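Local coordinates for protein prenylcyclase (Actinoplanes teichomyceticus, PDB 6IJ1) that probably cyclises or transfers a prenyl (isoprenoid) group, its exact substrate and reaction not being established, at residues A[31-35]-A[322-328]; A[37-43]-A[81-86]. All coordinates share one frame; numbering follows the deposited sequence.

Contact 1 of 2, residues A[31-35]-A[322-328]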
loop_
_atom_site.group_PDB
_atom_site.type_symbol
_atom_site.label_atom_id
_atom_site.label_comp_id
_atom_site.label_asym_id
_atom_site.label_seq_id
_atom_site.Cartn_x
_atom_site.Cartn_y
_atom_site.Cartn_z
ATOM N N TRP A 31 14.678 -5.540 0.172
ATOM C CA TRP A 31 14.554 -4.247 0.840
ATOM C C TRP A 31 13.827 -4.466 2.156
ATOM O O TRP A 31 12.908 -5.294 2.258
ATOM C CB TRP A 31 13.774 -3.248 0.003
ATOM C CG TRP A 31 14.476 -2.824 -1.223
ATOM C CD1 TRP A 31 15.406 -1.835 -1.319
ATOM C CD2 TRP A 31 14.316 -3.357 -2.558
ATOM N NE1 TRP A 31 15.842 -1.695 -2.626
ATOM C CE2 TRP A 31 15.186 -2.623 -3.408
ATOM C CE3 TRP A 31 13.503 -4.363 -3.130
ATOM C CZ2 TRP A 31 15.314 -2.893 -4.807
ATOM C CZ3 TRP A 31 13.617 -4.618 -4.510
ATOM C CH2 TRP A 31 14.504 -3.884 -5.329
ATOM N N VAL A 32 14.204 -3.676 3.176
ATOM C CA VAL A 32 13.505 -3.727 4.462
ATOM C C VAL A 32 13.148 -2.301 4.898
ATOM O O VAL A 32 13.821 -1.328 4.544
ATOM C CB VAL A 32 14.296 -4.426 5.591
ATOM C CG1 VAL A 32 14.749 -5.861 5.102
ATOM C CG2 VAL A 32 15.531 -3.596 6.002
ATOM N N ASP A 33 12.050 -2.182 5.619
ATOM C CA ASP A 33 11.670 -0.870 6.143
ATOM C C ASP A 33 10.749 -1.082 7.333
ATOM O O ASP A 33 10.279 -2.182 7.605
ATOM C CB ASP A 33 10.992 -0.003 5.074
ATOM C CG ASP A 33 11.203 1.502 5.273
ATOM O OD1 ASP A 33 11.629 1.902 6.367
ATOM O OD2 ASP A 33 10.869 2.248 4.302
ATOM N N TYR A 34 10.467 0.020 8.034
ATOM C CA TYR A 34 9.711 0.039 9.287
ATOM C C TYR A 34 10.536 -0.565 10.423
ATOM O O TYR A 34 11.616 -1.124 10.208
ATOM C CB TYR A 34 8.294 -0.590 9.164
ATOM C CG TYR A 34 7.363 0.265 8.333
ATOM C CD1 TYR A 34 7.318 0.125 6.952
ATOM C CD2 TYR A 34 6.587 1.221 8.941
ATOM C CE1 TYR A 34 6.467 0.942 6.177
ATOM C CE2 TYR A 34 5.731 2.072 8.166
ATOM C CZ TYR A 34 5.691 1.890 6.819
ATOM O OH TYR A 34 4.880 2.706 6.027
ATOM N N ASP A 35 10.048 -0.387 11.629
ATOM C CA ASP A 35 10.795 -0.837 12.801
ATOM C C ASP A 35 9.864 -1.323 13.875
ATOM O O ASP A 35 10.254 -1.321 15.047
ATOM C CB ASP A 35 11.668 0.381 13.289
ATOM C CG ASP A 35 12.654 0.035 14.361
ATOM O OD1 ASP A 35 13.385 -0.992 14.204
ATOM O OD2 ASP A 35 12.715 0.841 15.343
ATOM N N ARG A 322 6.152 5.125 11.225
ATOM C CA ARG A 322 6.575 5.640 9.939
ATOM C C ARG A 322 7.556 4.662 9.312
ATOM O O ARG A 322 8.150 3.813 9.985
ATOM C CB ARG A 322 7.214 7.044 10.073
ATOM C CG ARG A 322 8.582 6.995 10.615
ATOM C CD ARG A 322 9.046 8.495 10.955
ATOM N NE ARG A 322 8.499 8.900 12.235
ATOM C CZ ARG A 322 8.163 10.163 12.536
ATOM N NH1 ARG A 322 8.291 11.130 11.618
ATOM N NH2 ARG A 322 7.737 10.445 13.776
ATOM N N ASP A 323 7.712 4.783 7.989
ATOM C CA ASP A 323 8.695 4.005 7.261
ATOM C C ASP A 323 10.081 4.565 7.564
ATOM O O ASP A 323 10.563 5.507 6.900
ATOM C CB ASP A 323 8.389 4.048 5.740
ATOM C CG ASP A 323 8.225 5.457 5.188
ATOM O OD1 ASP A 323 7.530 6.315 5.790
ATOM O OD2 ASP A 323 8.730 5.684 4.052
ATOM N N THR A 324 10.691 4.003 8.611
ATOM C CA THR A 324 11.948 4.461 9.199
ATOM C C THR A 324 13.007 4.896 8.190
ATOM O O THR A 324 13.706 5.904 8.393
ATOM C CB THR A 324 12.468 3.311 10.010
ATOM O OG1 THR A 324 11.417 2.782 10.830
ATOM C CG2 THR A 324 13.628 3.797 10.922
ATOM N N PHE A 325 13.165 4.102 7.125
ATOM C CA PHE A 325 14.255 4.319 6.178
ATOM C C PHE A 325 13.809 5.018 4.909
ATOM O O PHE A 325 14.630 5.238 4.006
ATOM C CB PHE A 325 14.926 2.962 5.892
ATOM C CG PHE A 325 15.458 2.352 7.133
ATOM C CD1 PHE A 325 16.476 2.965 7.787
ATOM C CD2 PHE A 325 14.872 1.226 7.654
ATOM C CE1 PHE A 325 16.966 2.369 8.991
ATOM C CE2 PHE A 325 15.326 0.638 8.851
ATOM C CZ PHE A 325 16.372 1.226 9.505
ATOM N N GLY A 326 12.509 5.392 4.813
ATOM C CA GLY A 326 12.016 6.162 3.682
ATOM C C GLY A 326 11.818 5.373 2.405
ATOM O O GLY A 326 11.516 5.976 1.361
ATOM N N LEU A 327 11.895 4.039 2.478
ATOM C CA LEU A 327 11.768 3.281 1.216
ATOM C C LEU A 327 10.306 3.251 0.767
ATOM O O LEU A 327 10.013 3.393 -0.429
ATOM C CB LEU A 327 12.280 1.834 1.338
ATOM C CG LEU A 327 13.651 1.565 1.956
ATOM C CD1 LEU A 327 14.041 0.099 1.565
ATOM C CD2 LEU A 327 14.704 2.503 1.509
ATOM N N HIS A 328 9.369 3.057 1.707
ATOM C CA HIS A 328 7.976 2.983 1.292
ATOM C C HIS A 328 7.522 4.302 0.713
ATOM O O HIS A 328 6.901 4.348 -0.347
ATOM C CB HIS A 328 7.132 2.567 2.511
ATOM C CG HIS A 328 5.745 2.125 2.175
ATOM N ND1 HIS A 328 4.812 2.976 1.643
ATOM C CD2 HIS A 328 5.151 0.911 2.271
ATOM C CE1 HIS A 328 3.689 2.315 1.433
ATOM N NE2 HIS A 328 3.862 1.045 1.796
HETATM O O HOH W 1 8.145 1.672 12.009
#
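D33 has CG anti to its own nitrogen (chi1 -151°), which drops the carboxylate onto the backbone amides of F325, L327 and H328, while Y34, with CG beside the backbone N (chi1 -70°), turns its ring over D323. The carboxylate works as a two-pronged acceptor. OD1 of D33 takes F325 N at 2.8 Å in a nearly straight bond (166°) from the syn side, somewhat out of the carboxylate plane, and also receives the amide of its neighbour Y34. OD2 of D33 is met almost end-on by H328 N at 3.1 Å and, more weakly, by L327 N. These last two amides open helix 327-341, whose N-cap position is held by G326 at the end of the type I turn D323 to G326. An alanine in place of D33 would probably leave the amides of F325 and H328 without their acceptor and the start of the helix less firmly tied to the loop. D323 CA makes a CH-pi contact 3.6 Å from the centre of the Y34 ring, whose hydroxyl bonds to A289 O and hangs over one face of the H328 ring. At the other end, W31 CB meets L327 CD1 at 3.7 Å. A side chain from near the N terminus thus engages the start of the last helix, a ring closure consistent with the alpha-alpha barrel of class II terpene cyclases and of the beta subunit of protein prenyltransferases.

Contact 2 of 2, residues A[37-43]-A[81-86]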
loop_
_atom_site.group_PDB
_atom_site.type_symbol
_atom_site.label_atom_id
_atom_site.label_comp_id
_atom_site.label_asym_id
_atom_site.label_seq_id
_atom_site.Cartn_x
_atom_site.Cartn_y
_atom_site.Cartn_z
ATOM N N LEU A 37 8.784 -4.220 14.880
ATOM C CA LEU A 37 9.255 -5.399 15.599
ATOM C C LEU A 37 10.384 -5.927 14.734
ATOM O O LEU A 37 10.268 -6.982 14.092
ATOM C CB LEU A 37 8.109 -6.392 15.792
ATOM C CG LEU A 37 8.415 -7.553 16.762
ATOM C CD1 LEU A 37 9.343 -7.129 17.905
ATOM C CD2 LEU A 37 7.120 -8.113 17.316
ATOM N N GLY A 38 11.403 -5.081 14.624
ATOM C CA GLY A 38 12.398 -5.285 13.566
ATOM C C GLY A 38 11.778 -4.791 12.258
ATOM O O GLY A 38 10.590 -4.417 12.240
ATOM N N PRO A 39 12.515 -4.750 11.140
ATOM C CA PRO A 39 11.933 -4.269 9.900
ATOM C C PRO A 39 11.129 -5.341 9.151
ATOM O O PRO A 39 11.224 -6.498 9.465
ATOM C CB PRO A 39 13.177 -3.896 9.092
ATOM C CG PRO A 39 14.217 -4.884 9.559
ATOM C CD PRO A 39 13.921 -5.117 11.024
ATOM N N SER A 40 10.313 -4.890 8.207
ATOM C CA SER A 40 9.553 -5.825 7.352
ATOM C C SER A 40 10.464 -6.234 6.199
ATOM O O SER A 40 11.198 -5.385 5.723
ATOM C CB SER A 40 8.319 -5.165 6.811
ATOM O OG SER A 40 7.849 -5.861 5.669
ATOM N N ASP A 41 10.406 -7.498 5.785
ATOM C CA ASP A 41 11.203 -7.919 4.607
ATOM C C ASP A 41 10.288 -8.218 3.412
ATOM O O ASP A 41 10.371 -7.501 2.439
ATOM C CB ASP A 41 12.175 -9.066 4.905
ATOM C CG ASP A 41 11.617 -10.191 5.756
ATOM O OD1 ASP A 41 10.404 -10.381 5.781
ATOM O OD2 ASP A 41 12.429 -10.879 6.370
ATOM N N ASP A 42 9.429 -9.230 3.517
ATOM C CA ASP A 42 8.598 -9.664 2.358
ATOM C C ASP A 42 7.666 -8.551 1.858
ATOM O O ASP A 42 7.650 -8.291 0.666
ATOM C CB ASP A 42 7.883 -10.979 2.662
ATOM C CG ASP A 42 8.860 -12.122 2.879
ATOM O OD1 ASP A 42 10.031 -11.947 2.577
ATOM O OD2 ASP A 42 8.425 -13.162 3.337
ATOM N N TRP A 43 6.887 -7.955 2.750
ATOM C CA TRP A 43 5.977 -6.888 2.346
ATOM C C TRP A 43 6.736 -5.774 1.643
ATOM O O TRP A 43 6.418 -5.387 0.507
ATOM C CB TRP A 43 5.214 -6.384 3.569
ATOM C CG TRP A 43 4.557 -5.045 3.338
ATOM C CD1 TRP A 43 3.848 -4.614 2.217
ATOM C CD2 TRP A 43 4.526 -3.945 4.261
ATOM N NE1 TRP A 43 3.384 -3.328 2.423
ATOM C CE2 TRP A 43 3.794 -2.907 3.667
ATOM C CE3 TRP A 43 5.070 -3.751 5.544
ATOM C CZ2 TRP A 43 3.575 -1.661 4.300
ATOM C CZ3 TRP A 43 4.831 -2.526 6.191
ATOM C CH2 TRP A 43 4.117 -1.483 5.564
ATOM N N TRP A 81 2.412 -14.700 2.544
ATOM C CA TRP A 81 3.631 -13.998 2.958
ATOM C C TRP A 81 3.282 -13.058 4.094
ATOM O O TRP A 81 2.114 -12.921 4.443
ATOM C CB TRP A 81 4.194 -13.215 1.805
ATOM C CG TRP A 81 4.866 -14.059 0.735
ATOM C CD1 TRP A 81 6.222 -14.237 0.558
ATOM C CD2 TRP A 81 4.211 -14.707 -0.378
ATOM N NE1 TRP A 81 6.428 -15.030 -0.587
ATOM C CE2 TRP A 81 5.224 -15.303 -1.154
ATOM C CE3 TRP A 81 2.872 -14.836 -0.772
ATOM C CZ2 TRP A 81 4.940 -16.010 -2.352
ATOM C CZ3 TRP A 81 2.581 -15.566 -1.972
ATOM C CH2 TRP A 81 3.621 -16.124 -2.710
ATOM N N ASN A 82 4.325 -12.424 4.695
ATOM C CA ASN A 82 4.126 -11.697 5.959
ATOM C C ASN A 82 4.903 -10.385 5.990
ATOM O O ASN A 82 5.649 -10.047 5.090
ATOM C CB ASN A 82 4.486 -12.600 7.164
ATOM C CG ASN A 82 5.861 -13.176 7.050
ATOM O OD1 ASN A 82 6.814 -12.564 6.569
ATOM N ND2 ASN A 82 5.973 -14.408 7.515
ATOM N N TYR A 83 4.678 -9.620 7.076
ATOM C CA TYR A 83 5.519 -8.450 7.324
ATOM C C TYR A 83 6.961 -8.888 7.451
ATOM O O TYR A 83 7.859 -8.316 6.834
ATOM C CB TYR A 83 5.018 -7.767 8.646
ATOM C CG TYR A 83 5.905 -6.647 9.268
ATOM C CD1 TYR A 83 7.057 -6.956 10.022
ATOM C CD2 TYR A 83 5.601 -5.325 9.087
ATOM C CE1 TYR A 83 7.858 -5.954 10.564
ATOM C CE2 TYR A 83 6.390 -4.312 9.640
ATOM C CZ TYR A 83 7.511 -4.634 10.375
ATOM O OH TYR A 83 8.282 -3.618 10.897
ATOM N N SER A 84 7.185 -9.875 8.332
ATOM C CA SER A 84 8.459 -10.559 8.505
ATOM C C SER A 84 8.112 -11.806 9.303
ATOM O O SER A 84 6.960 -11.995 9.688
ATOM C CB SER A 84 9.478 -9.697 9.268
ATOM O OG SER A 84 9.106 -9.702 10.644
ATOM N N GLU A 85 9.125 -12.610 9.617
ATOM C CA GLU A 85 8.871 -13.845 10.371
ATOM C C GLU A 85 8.274 -13.603 11.765
ATOM O O GLU A 85 7.731 -14.529 12.386
ATOM C CB GLU A 85 10.198 -14.603 10.437
ATOM C CG GLU A 85 11.251 -13.830 11.225
ATOM C CD GLU A 85 12.578 -14.564 11.349
ATOM O OE1 GLU A 85 12.773 -15.590 10.657
ATOM O OE2 GLU A 85 13.422 -14.111 12.155
ATOM N N VAL A 86 8.309 -12.365 12.264
ATOM C CA VAL A 86 7.716 -12.106 13.571
ATOM C C VAL A 86 6.202 -12.093 13.545
ATOM O O VAL A 86 5.562 -12.044 14.593
ATOM C CB VAL A 86 8.192 -10.764 14.181
ATOM C CG1 VAL A 86 9.712 -10.671 14.100
ATOM C CG2 VAL A 86 7.524 -9.561 13.470
HETATM O O HOH W 2 10.931 -8.062 11.799
HETATM O O HOH W 3 9.391 -13.146 6.057
HETATM O O HOH W 4 11.818 -12.561 8.172
#
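An ST turn, in which S84 OG accepts V86 N, presents V86 to L37, the leucine CG lying 4.0 Å from V86 CG2. The residue just ahead of the turn, Y83, carries most of the contact. Its CG is anti to the backbone N (chi1 169°), which turns one face of the ring to S40, whose CB sits 3.5 Å from the ring centroid, nearly on the normal, in a CH-pi contact. The Y83 hydroxyl donates to G38 O at 2.8 Å, in the carbonyl plane, and accepts from L36 N, so the hydroxyl is held by two backbone groups of the same loop. The carbonyl of Y83 is gripped twice: S40 OG reaches a lone pair at 2.7 Å, and D41 N comes in nearly end-on at 2.9 Å. W81, packed on Q75, probably corresponds to the tryptophan that ends a QW motif, the repeat of triterpene cyclases; its indole NH bonds to L71 O. Against the edge of this indole, D42 OD2 lies 3.7 Å from W81 CD1, the carboxylate and ring planes 78° apart. W43 N makes a weak bond to N82 O, whereas N82 N is buried without a partner. Water adds further bridges: one molecule links L37 O and P39 O with S84 OG, and another joins D41 OD2 to E85 N.

In the fold
Leaving helix 10-23, the chain enters a single loop that supplies the first half of both contacts: 31-35 for contact 1, then 37-43 for contact 2, where helix 42-52 begins. After helix 58-71 it returns at 81-86 and closes the short loop of contact 2. Contact 1 closes only at 322-328, after most of the helices, so contact 2 is nested within it. Their centres lie 11 Å apart and they touch directly: D33 O probably accepts S40 N, and Y34 CE1 packs on W43 CH2 at 3.4 Å. One loop thereby joins the last helix on one flank to the turn before helix 91-104 on the other.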